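PDB 6K6R: thiosulfate sulfurtransferase RDL2, mitochondrial from Saccharomyces cerevisiae, which catalyses the transfer of the sulfane sulfur of thiosulfate to cyanide, yielding thiocyanate and sulfite. Local coordinates for residues G78-P83 with Y122-T127. Numbering follows the deposited sequence.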
loop_
_atom_site.group_PDB
_atom_site.type_symbol
_atom_site.label_atom_id
_atom_site.label_comp_id
_atom_site.label_asym_id
_atom_site.label_seq_id
_atom_site.Cartn_x
_atom_site.Cartn_y
_atom_site.Cartn_z
ATOM N N GLY A 78 -2.322 -12.115 -6.516
ATOM C CA GLY A 78 -3.557 -12.576 -5.914
ATOM C C GLY A 78 -3.504 -12.601 -4.400
ATOM O O GLY A 78 -4.278 -13.317 -3.758
ATOM N N ALA A 79 -2.598 -11.809 -3.818
ATOM C CA ALA A 79 -2.412 -11.819 -2.369
ATOM C C ALA A 79 -3.687 -11.414 -1.639
ATOM O O ALA A 79 -4.134 -12.105 -0.716
ATOM C CB ALA A 79 -1.259 -10.894 -1.986
ATOM N N LEU A 80 -4.290 -10.295 -2.039
ATOM C CA LEU A 80 -5.492 -9.809 -1.370
ATOM C C LEU A 80 -6.712 -10.686 -1.622
ATOM O O LEU A 80 -7.790 -10.376 -1.104
ATOM C CB LEU A 80 -5.782 -8.369 -1.795
ATOM C CG LEU A 80 -4.896 -7.322 -1.117
ATOM C CD1 LEU A 80 -5.072 -5.959 -1.760
ATOM C CD2 LEU A 80 -5.188 -7.259 0.376
ATOM N N GLY A 81 -6.572 -11.757 -2.398
ATOM C CA GLY A 81 -7.596 -12.765 -2.544
ATOM C C GLY A 81 -7.338 -14.029 -1.757
ATOM O O GLY A 81 -8.127 -14.975 -1.853
ATOM N N LEU A 82 -6.258 -14.074 -0.980
ATOM C CA LEU A 82 -5.922 -15.266 -0.221
ATOM C C LEU A 82 -6.883 -15.441 0.953
ATOM O O LEU A 82 -7.428 -14.464 1.471
ATOM C CB LEU A 82 -4.493 -15.179 0.310
ATOM C CG LEU A 82 -3.337 -15.373 -0.672
ATOM C CD1 LEU A 82 -2.040 -14.894 -0.041
ATOM C CD2 LEU A 82 -3.228 -16.830 -1.091
ATOM N N PRO A 83 -7.113 -16.679 1.386
ATOM C CA PRO A 83 -7.842 -16.888 2.640
ATOM C C PRO A 83 -7.114 -16.236 3.807
ATOM O O PRO A 83 -5.898 -16.026 3.779
ATOM C CB PRO A 83 -7.885 -18.414 2.778
ATOM C CG PRO A 83 -7.788 -18.910 1.374
ATOM C CD PRO A 83 -6.875 -17.944 0.670
ATOM N N TYR A 122 -11.071 -7.774 -5.468
ATOM C CA TYR A 122 -11.233 -8.681 -4.340
ATOM C C TYR A 122 -12.153 -8.125 -3.261
ATOM O O TYR A 122 -12.170 -8.652 -2.145
ATOM C CB TYR A 122 -9.869 -9.022 -3.735
ATOM C CG TYR A 122 -9.027 -9.929 -4.603
ATOM C CD1 TYR A 122 -9.539 -11.123 -5.092
ATOM C CD2 TYR A 122 -7.723 -9.590 -4.936
ATOM C CE1 TYR A 122 -8.775 -11.956 -5.886
ATOM C CE2 TYR A 122 -6.951 -10.416 -5.732
ATOM C CZ TYR A 122 -7.483 -11.597 -6.203
ATOM O OH TYR A 122 -6.721 -12.423 -6.995
ATOM N N GLY A 123 -12.913 -7.073 -3.560
ATOM C CA GLY A 123 -13.845 -6.516 -2.605
ATOM C C GLY A 123 -13.348 -5.315 -1.831
ATOM O O GLY A 123 -14.109 -4.763 -1.027
ATOM N N TYR A 124 -12.101 -4.895 -2.036
ATOM C CA TYR A 124 -11.569 -3.696 -1.387
ATOM C C TYR A 124 -11.969 -2.499 -2.242
ATOM O O TYR A 124 -11.263 -2.108 -3.172
ATOM C CB TYR A 124 -10.058 -3.792 -1.215
ATOM C CG TYR A 124 -9.607 -4.844 -0.223
ATOM C CD1 TYR A 124 -9.508 -4.554 1.131
ATOM C CD2 TYR A 124 -9.275 -6.127 -0.643
ATOM C CE1 TYR A 124 -9.094 -5.510 2.041
ATOM C CE2 TYR A 124 -8.860 -7.090 0.260
ATOM C CZ TYR A 124 -8.771 -6.777 1.599
ATOM O OH TYR A 124 -8.359 -7.730 2.502
ATOM N N GLU A 125 -13.121 -1.909 -1.926
ATOM C CA GLU A 125 -13.665 -0.820 -2.725
ATOM C C GLU A 125 -13.306 0.563 -2.191
ATOM O O GLU A 125 -13.632 1.563 -2.840
ATOM C CB GLU A 125 -15.190 -0.948 -2.834
ATOM C CG GLU A 125 -15.691 -2.383 -2.945
ATOM C CD GLU A 125 -15.546 -2.956 -4.345
ATOM O OE1 GLU A 125 -15.176 -2.204 -5.273
ATOM O OE2 GLU A 125 -15.816 -4.159 -4.523
ATOM N N ASN A 126 -12.648 0.645 -1.038
ATOM C CA ASN A 126 -12.141 1.902 -0.491
ATOM C C ASN A 126 -10.627 1.892 -0.684
ATOM O O ASN A 126 -9.902 1.236 0.068
ATOM C CB ASN A 126 -12.526 2.052 0.978
ATOM C CG ASN A 126 -12.347 3.469 1.489
ATOM O OD1 ASN A 126 -12.024 4.381 0.727
ATOM N ND2 ASN A 126 -12.553 3.659 2.787
ATOM N N THR A 127 -10.152 2.605 -1.705
ATOM C CA THR A 127 -8.744 2.580 -2.076
ATOM C C THR A 127 -8.229 3.992 -2.319
ATOM O O THR A 127 -8.993 4.929 -2.563
ATOM C CB THR A 127 -8.495 1.732 -3.338
ATOM O OG1 THR A 127 -9.079 2.379 -4.475
ATOM C CG2 THR A 127 -9.086 0.337 -3.188
#
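Two connections of the rhodanese fold meet where the 3-10 turn holding Leu80 and Gly81 packs against Tyr122 and Tyr124, illustrating how an aromatic ring can be laid flat on bare backbone. Gly81 CA sits 3.5 Å from the centroid of the Tyr122 ring, 10° off its normal, a CH-pi contact over the face. Glycine suits the place, since a beta carbon would clash with Tyr122 CE1. Gly81 N lies over the same face, 3.5 Å from Tyr122 CD2, while Tyr122 OH reaches Gly78 CA at 3.3 Å. Chi1 of -72° sets Tyr122 CG anti to its carbonyl carbon, 3.7 Å from Leu80 O. An alanine here would lose the hydroxyl's contact with Gly78 CA and would probably leave Gly81 without its aromatic cover. Leu80 CB touches both tyrosines, 3.9 Å from Tyr122 CD2 and from Tyr124 CE2, and its CD2 meets Tyr124 CE2 obliquely at 3.7 Å. Leu80 O lies at the edge of the Tyr124 ring and accepts a hydrogen bond from Lys95 NZ; Tyr124 OH is hydrogen-bonded to Pro96 O. Leu80 and Tyr124 both pack against Ala119 of helix 111-121 and Leu102 of strand 101-104, while Leu82 turns to helix 84-91.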